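Local coordinates for protein ULam111 (Flavobacterium sp., PDB 5WUT) that probably hydrolyses beta-glucosidic bonds in laminarin, acting as a family 16 glycoside hydrolase with a beta-jelly-roll fold, at residues His49-Asn53 with Gly54-Ile58; Ala60-Gly64 with Thr65-Ser69; Val111-Pro114 with Gln115-Glu118. All coordinates share one frame; numbering follows the deposited sequence.

Interaction 1 of 3, residues His49-Asn53 with Gly54-Ile58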
loop_
_atom_site.group_PDB
_atom_site.type_symbol
_atom_site.label_atom_id
_atom_site.label_comp_id
_atom_site.label_asym_id
_atom_site.label_seq_id
_atom_site.Cartn_x
_atom_site.Cartn_y
_atom_site.Cartn_z
ATOM N N HIS A 49 20.499 2.470 -23.037
ATOM C CA HIS A 49 19.787 3.457 -22.228
ATOM C C HIS A 49 19.829 4.834 -22.872
ATOM O O HIS A 49 20.683 5.117 -23.718
ATOM C CB HIS A 49 20.404 3.552 -20.848
ATOM C CG HIS A 49 21.721 4.244 -20.879
ATOM N ND1 HIS A 49 22.859 3.632 -21.349
ATOM C CD2 HIS A 49 22.066 5.516 -20.571
ATOM C CE1 HIS A 49 23.862 4.492 -21.312
ATOM N NE2 HIS A 49 23.409 5.640 -20.839
ATOM N N LYS A 50 18.914 5.693 -22.449
ATOM C CA LYS A 50 18.914 7.089 -22.871
ATOM C C LYS A 50 18.358 7.969 -21.759
ATOM O O LYS A 50 17.633 7.498 -20.879
ATOM C CB LYS A 50 18.082 7.279 -24.135
ATOM C CG LYS A 50 16.603 7.078 -23.908
ATOM C CD LYS A 50 15.802 7.168 -25.198
ATOM C CE LYS A 50 14.582 6.255 -25.136
ATOM N NZ LYS A 50 13.566 6.604 -26.162
ATOM N N MET A 51 18.735 9.242 -21.785
ATOM C CA MET A 51 18.155 10.236 -20.892
ATOM C C MET A 51 17.108 11.004 -21.675
ATOM O O MET A 51 17.424 11.672 -22.658
ATOM C CB MET A 51 19.221 11.180 -20.335
ATOM C CG MET A 51 20.507 10.471 -19.961
ATOM S SD MET A 51 20.298 9.408 -18.522
ATOM C CE MET A 51 19.459 10.526 -17.430
ATOM N N GLU A 52 15.855 10.870 -21.264
ATOM C CA GLU A 52 14.730 11.418 -22.012
ATOM C C GLU A 52 13.660 12.000 -21.097
ATOM O O GLU A 52 13.116 11.287 -20.265
ATOM C CB GLU A 52 14.121 10.333 -22.898
ATOM C CG GLU A 52 12.970 10.793 -23.765
ATOM C CD GLU A 52 12.393 9.655 -24.575
ATOM O OE1 GLU A 52 11.749 8.765 -23.978
ATOM O OE2 GLU A 52 12.595 9.640 -25.807
ATOM N N ASN A 53 13.375 13.290 -21.249
ATOM C CA ASN A 53 12.268 13.927 -20.537
ATOM C C ASN A 53 12.427 13.811 -19.018
ATOM O O ASN A 53 11.446 13.610 -18.294
ATOM C CB ASN A 53 10.935 13.314 -20.986
ATOM C CG ASN A 53 9.730 14.130 -20.548
ATOM O OD1 ASN A 53 9.787 15.358 -20.480
ATOM N ND2 ASN A 53 8.628 13.445 -20.244
ATOM N N GLY A 54 13.669 13.915 -18.550
ATOM C CA GLY A 54 13.974 13.851 -17.130
ATOM C C GLY A 54 13.933 12.450 -16.543
ATOM O O GLY A 54 13.892 12.279 -15.328
ATOM N N LYS A 55 13.931 11.439 -17.404
ATOM C CA LYS A 55 13.959 10.047 -16.959
ATOM C C LYS A 55 15.182 9.328 -17.503
ATOM O O LYS A 55 15.600 9.573 -18.641
ATOM C CB LYS A 55 12.702 9.288 -17.416
ATOM C CG LYS A 55 11.446 9.408 -16.539
ATOM C CD LYS A 55 10.998 10.831 -16.376
ATOM C CE LYS A 55 9.597 10.920 -15.818
ATOM N NZ LYS A 55 8.933 12.100 -16.402
ATOM N N LEU A 56 15.733 8.421 -16.701
ATOM C CA LEU A 56 16.587 7.368 -17.235
ATOM C C LEU A 56 15.681 6.314 -17.864
ATOM O O LEU A 56 14.804 5.771 -17.200
ATOM C CB LEU A 56 17.471 6.745 -16.142
ATOM C CG LEU A 56 18.174 5.434 -16.534
ATOM C CD1 LEU A 56 19.237 5.679 -17.618
ATOM C CD2 LEU A 56 18.799 4.789 -15.316
ATOM N N VAL A 57 15.865 6.044 -19.156
ATOM C CA VAL A 57 15.076 5.014 -19.818
ATOM C C VAL A 57 15.980 3.879 -20.270
ATOM O O VAL A 57 16.852 4.056 -21.117
ATOM C CB VAL A 57 14.285 5.563 -21.030
ATOM C CG1 VAL A 57 13.451 4.440 -21.672
ATOM C CG2 VAL A 57 13.390 6.724 -20.603
ATOM N N ILE A 58 15.774 2.709 -19.674
ATOM C CA ILE A 58 16.512 1.517 -20.057
ATOM C C ILE A 58 15.642 0.688 -20.975
ATOM O O ILE A 58 14.489 0.403 -20.643
ATOM C CB ILE A 58 16.907 0.686 -18.833
ATOM C CG1 ILE A 58 17.862 1.491 -17.938
ATOM C CG2 ILE A 58 17.513 -0.663 -19.264
ATOM C CD1 ILE A 58 18.117 0.863 -16.590
HETATM O O HOH W 1 8.651 11.102 -19.233
#
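Met51 and Leu56 face each other as a non-hydrogen-bonded pair of antiparallel strands, and their side chains meet at a slant, SD of Met51 lying 4.0 Å from CD1 of Leu56. Met51 turns at chi2 (-69°), which brings SD toward Leu56; the bend at chi3 then places only CE. The same Leu56 methyl also touches His49 CB, so one branch serves two residues, while Phe13, from a loop, touches both Met51 and Leu56.

The other face carries Lys50, Glu52, Lys55 and the buried Val57. Here Lys50 and Val57 run alongside each other, with CG of Lys50 4.0 Å from CB of Val57. CG of Lys50 sits between the backbone N and the carbonyl carbon (chi1 69°), and the chain then leads NZ to a salt bridge with OE2 of Glu52, 3.2 Å away; the ammonium reaches that oxygen from above the carboxylate plane.

Near the bend Asn53 and Lys55 point the same way, and one water accepts from both Asn53 ND2 (2.6 Å) and Lys55 NZ (3.0 Å). Lys55 NZ adds a weak bond to Asn53 O. Two backbone pairs, Lys50 with Val57 and Glu52 with Lys55, hold the strands together. Positive phi at both Asn53 and Gly54 completes a type I' turn, an Asn-Gly sequence well suited to the tight two-residue beta hairpin formed here.

Interaction 2 of 3, residues Ala60-Gly64 with Thr65-Ser69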
loop_
_atom_site.group_PDB
_atom_site.type_symbol
_atom_site.label_atom_id
_atom_site.label_comp_id
_atom_site.label_asym_id
_atom_site.label_seq_id
_atom_site.Cartn_x
_atom_site.Cartn_y
_atom_site.Cartn_z
ATOM N N ALA A 60 15.134 -2.907 -22.989
ATOM C CA ALA A 60 15.477 -4.305 -23.221
ATOM C C ALA A 60 15.155 -4.629 -24.675
ATOM O O ALA A 60 14.056 -4.343 -25.136
ATOM C CB ALA A 60 14.697 -5.213 -22.270
ATOM N N LYS A 61 16.138 -5.174 -25.391
ATOM C CA LYS A 61 15.996 -5.432 -26.821
ATOM C C LYS A 61 16.358 -6.864 -27.162
ATOM O O LYS A 61 17.164 -7.494 -26.487
ATOM C CB LYS A 61 16.891 -4.496 -27.641
ATOM C CG LYS A 61 16.696 -3.007 -27.394
ATOM C CD LYS A 61 17.662 -2.204 -28.275
ATOM C CE LYS A 61 18.149 -0.918 -27.601
ATOM N NZ LYS A 61 19.330 -0.312 -28.311
ATOM N N LYS A 62 15.772 -7.357 -28.249
ATOM C CA LYS A 62 16.197 -8.615 -28.827
ATOM C C LYS A 62 16.589 -8.380 -30.288
ATOM O O LYS A 62 15.815 -7.830 -31.063
ATOM C CB LYS A 62 15.093 -9.659 -28.718
ATOM C CG LYS A 62 15.507 -11.031 -29.244
ATOM C CD LYS A 62 14.292 -11.936 -29.411
ATOM C CE LYS A 62 14.678 -13.296 -29.974
ATOM N NZ LYS A 62 14.728 -13.256 -31.465
ATOM N N GLU A 63 17.811 -8.770 -30.628
ATOM C CA GLU A 63 18.350 -8.606 -31.975
ATOM C C GLU A 63 18.947 -9.949 -32.388
ATOM O O GLU A 63 19.970 -10.395 -31.860
ATOM C CB GLU A 63 19.379 -7.467 -31.991
ATOM C CG GLU A 63 18.715 -6.082 -31.835
ATOM C CD GLU A 63 19.552 -5.052 -31.060
ATOM O OE1 GLU A 63 20.205 -5.413 -30.052
ATOM O OE2 GLU A 63 19.546 -3.868 -31.457
ATOM N N GLY A 64 18.283 -10.630 -33.317
ATOM C CA GLY A 64 18.658 -11.999 -33.602
ATOM C C GLY A 64 18.354 -12.843 -32.384
ATOM O O GLY A 64 17.239 -12.795 -31.852
ATOM N N THR A 65 19.341 -13.592 -31.908
ATOM C CA THR A 65 19.183 -14.287 -30.638
ATOM C C THR A 65 19.938 -13.601 -29.506
ATOM O O THR A 65 20.097 -14.170 -28.431
ATOM C CB THR A 65 19.651 -15.741 -30.705
ATOM O OG1 THR A 65 21.002 -15.800 -31.181
ATOM C CG2 THR A 65 18.732 -16.559 -31.608
ATOM N N GLN A 66 20.420 -12.388 -29.759
ATOM C CA GLN A 66 21.090 -11.608 -28.723
ATOM C C GLN A 66 20.111 -10.686 -27.989
ATOM O O GLN A 66 19.353 -9.933 -28.601
ATOM C CB GLN A 66 22.249 -10.792 -29.319
ATOM C CG GLN A 66 22.822 -9.744 -28.332
ATOM C CD GLN A 66 24.253 -9.328 -28.647
ATOM O OE1 GLN A 66 24.549 -8.145 -28.833
ATOM N NE2 GLN A 66 25.152 -10.288 -28.642
ATOM N N TYR A 67 20.107 -10.795 -26.664
ATOM C CA TYR A 67 19.338 -9.908 -25.807
ATOM C C TYR A 67 20.265 -8.896 -25.163
ATOM O O TYR A 67 21.348 -9.267 -24.727
ATOM C CB TYR A 67 18.622 -10.705 -24.722
ATOM C CG TYR A 67 17.606 -11.695 -25.235
ATOM C CD1 TYR A 67 17.982 -12.990 -25.566
ATOM C CD2 TYR A 67 16.266 -11.337 -25.374
ATOM C CE1 TYR A 67 17.060 -13.900 -26.031
ATOM C CE2 TYR A 67 15.320 -12.253 -25.836
ATOM C CZ TYR A 67 15.732 -13.533 -26.163
ATOM O OH TYR A 67 14.810 -14.452 -26.611
ATOM N N THR A 68 19.826 -7.641 -25.064
ATOM C CA THR A 68 20.640 -6.597 -24.442
ATOM C C THR A 68 19.831 -5.699 -23.504
ATOM O O THR A 68 18.633 -5.502 -23.685
ATOM C CB THR A 68 21.333 -5.704 -25.495
ATOM O OG1 THR A 68 20.372 -5.248 -26.453
ATOM C CG2 THR A 68 22.462 -6.486 -26.215
ATOM N N SER A 69 20.521 -5.142 -22.520
ATOM C CA SER A 69 19.870 -4.276 -21.549
ATOM C C SER A 69 20.943 -3.463 -20.842
ATOM O O SER A 69 22.083 -3.409 -21.314
ATOM C CB SER A 69 19.034 -5.105 -20.566
ATOM O OG SER A 69 18.158 -4.267 -19.802
HETATM O O HOH W 2 23.360 -5.689 -29.861
#
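Lys62 and Tyr67 lie side by side on one face of a two-residue beta hairpin, whose strands are joined by a type II' turn from Glu63 to Gln66. This is the well-packed half of the contact. The lysine chain is laid along the phenol: its CG stands over the ring face, 4.0 Å from the centroid of Tyr67 in a CH-pi contact, and CE of Lys62 continues to within 3.6 Å of Tyr67 OH. With CG of Lys62 opposite the backbone N (chi1 -177°) and the next two torsions extended, the methylenes follow the CD2-CE2 side of the ring out to OH. Phe222 and Ile208 pack against the same tyrosine, and its hydroxyl is hydrogen-bonded to Asp219 OD1, which fixes the far end of the ring.

The opposite face is looser and wetter. Glu63 and Gln66 form a hydrogen-bonded backbone pair, and their side-chain ends are bridged by a water, which donates to Glu63 OE1 at 3.2 Å and to Gln66 OE1 at 2.9 Å. Deeper along this face Thr68 is buried. Glu63 crosses Thr68 at about a right angle, OE1 of Glu63 lying 3.6 Å from Thr68 OG1, whose hydrogen bond is with Asn48 ND2.

At the bend itself, Gly64 has the positive phi that a II' turn requires in its first corner, and Thr65, the second corner, is exposed to solvent. The backbone ladder is regular, with Glu63 N to Gln66 O, at 2.8 Å, almost straight (176°). Beyond the phenol, Lys62 turns at chi4 (-86°), which brings NZ back over the turn to donate to the carbonyl oxygen of Gly64 at 2.6 Å.

Interaction 3 of 3, residues Val111-Pro114 with Gln115-Glu118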
loop_
_atom_site.group_PDB
_atom_site.type_symbol
_atom_site.label_atom_id
_atom_site.label_comp_id
_atom_site.label_asym_id
_atom_site.label_seq_id
_atom_site.Cartn_x
_atom_site.Cartn_y
_atom_site.Cartn_z
ATOM N N VAL A 111 34.142 -9.170 1.394
ATOM C CA VAL A 111 33.443 -10.298 2.009
ATOM C C VAL A 111 32.559 -11.066 1.031
ATOM O O VAL A 111 32.115 -12.172 1.340
ATOM C CB VAL A 111 32.564 -9.848 3.212
ATOM C CG1 VAL A 111 33.381 -9.037 4.197
ATOM C CG2 VAL A 111 31.346 -9.061 2.735
ATOM N N GLY A 112 32.326 -10.499 -0.150
ATOM C CA GLY A 112 31.496 -11.142 -1.154
ATOM C C GLY A 112 30.003 -11.103 -0.848
ATOM O O GLY A 112 29.580 -10.610 0.191
ATOM N N TRP A 113 29.216 -11.580 -1.803
ATOM C CA TRP A 113 27.786 -11.823 -1.634
ATOM C C TRP A 113 27.625 -13.286 -1.239
ATOM O O TRP A 113 28.292 -14.141 -1.815
ATOM C CB TRP A 113 27.031 -11.507 -2.936
ATOM C CG TRP A 113 25.533 -11.635 -2.862
ATOM C CD1 TRP A 113 24.641 -10.625 -2.677
ATOM C CD2 TRP A 113 24.760 -12.836 -2.978
ATOM N NE1 TRP A 113 23.361 -11.118 -2.654
ATOM C CE2 TRP A 113 23.403 -12.475 -2.849
ATOM C CE3 TRP A 113 25.082 -14.184 -3.186
ATOM C CZ2 TRP A 113 22.367 -13.407 -2.919
ATOM C CZ3 TRP A 113 24.039 -15.121 -3.256
ATOM C CH2 TRP A 113 22.702 -14.725 -3.114
ATOM N N PRO A 114 26.727 -13.595 -0.289
ATOM C CA PRO A 114 25.734 -12.723 0.341
ATOM C C PRO A 114 26.140 -12.075 1.652
ATOM O O PRO A 114 25.305 -11.401 2.241
ATOM C CB PRO A 114 24.581 -13.686 0.605
ATOM C CG PRO A 114 25.297 -14.941 1.012
ATOM C CD PRO A 114 26.500 -15.006 0.083
ATOM N N GLN A 115 27.371 -12.259 2.115
ATOM C CA GLN A 115 27.750 -11.714 3.419
ATOM C C GLN A 115 27.600 -10.197 3.456
ATOM O O GLN A 115 27.262 -9.614 4.492
ATOM C CB GLN A 115 29.189 -12.115 3.773
ATOM C CG GLN A 115 29.690 -11.585 5.115
ATOM C CD GLN A 115 29.088 -12.310 6.305
ATOM O OE1 GLN A 115 28.644 -13.456 6.199
ATOM N NE2 GLN A 115 29.073 -11.641 7.457
ATOM N N CYS A 116 27.833 -9.561 2.313
ATOM C CA CYS A 116 27.773 -8.104 2.211
ATOM C C CYS A 116 26.365 -7.571 2.438
ATOM O O CYS A 116 26.187 -6.419 2.822
ATOM C CB CYS A 116 28.266 -7.641 0.839
ATOM S SG CYS A 116 27.283 -8.267 -0.541
ATOM N N GLY A 117 25.364 -8.410 2.202
ATOM C CA GLY A 117 23.985 -7.961 2.296
ATOM C C GLY A 117 23.432 -7.335 1.021
ATOM O O GLY A 117 24.166 -6.743 0.206
ATOM N N GLU A 118 22.115 -7.453 0.858
ATOM C CA GLU A 118 21.415 -6.939 -0.310
ATOM C C GLU A 118 20.044 -6.442 0.116
ATOM O O GLU A 118 19.391 -7.081 0.947
ATOM C CB GLU A 118 21.286 -8.036 -1.374
ATOM C CG GLU A 118 20.427 -7.661 -2.587
ATOM C CD GLU A 118 20.328 -8.771 -3.628
ATOM O OE1 GLU A 118 21.202 -9.664 -3.663
ATOM O OE2 GLU A 118 19.372 -8.754 -4.418
HETATM O O HOH W 3 29.784 -13.838 0.999
#
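The indole of Trp113 offers its NE1 edge to Glu118 and carries the ring of Pro114 on one face, where Pro114 CB stands 3.7 Å above the plane and over its centre. The peptide bond between Trp113 and Pro114 is cis, which folds the proline back onto its aromatic neighbour. At the edge, Trp113 NE1 donates to Glu118 OE1 at 2.8 Å; NE1 meets OE1 nearly along its C-O axis, and OE1 sits 28° out of the indole plane. Ring and carboxylate are turned 48° against each other. The extended glutamate chain reaches NE1 from the start of strand 118-123, and its other oxygen lies close to the carboxylate of Asp120. Cys116 SG approaches the indole obliquely, 5.1 Å from the centroid of the Trp113 five-membered ring, and so makes a sulfur-aromatic contact.

Behind the tryptophan the backbone is wound tightly. Cys116 N donates to Gly112 O at 2.9 Å, and a type I turn from Pro114 to Gly117 is closed by Gly117 N on Pro114 O. CG2 of Val111 packs against CB of Cys116 at 3.9 Å, while a water links Val111 O to Gln115 N. Glu118 and Asp120 fit the E-x-D-x-x-E signature of family 16, so the indole-carboxylate bond beside this type I turn, itself entered through a cis Trp113-Pro114 bond, probably lies in the active-site cleft.

Overall arrangement
The three contacts follow one another along the chain without overlap. Interactions 1 and 2 are successive hairpins sharing strand 55-63: strands 49-52 and 66-80 pair one after the other with the same edge of it, while its other edge pairs with 224-234. Their centres are about 19 Å apart, yet they touch where Ile58 CG2 packs on Ser69 OG at 3.7 Å. Interaction 3 stands apart, in the loop between helix 108-111 and strand 118-123; its centre is about 30 Å from each of the others, and across the chain's centre from interaction 1. The jelly roll thus combines sheet-building hairpins with a separate, irregular turn leading into the strand bearing the probable catalytic signature.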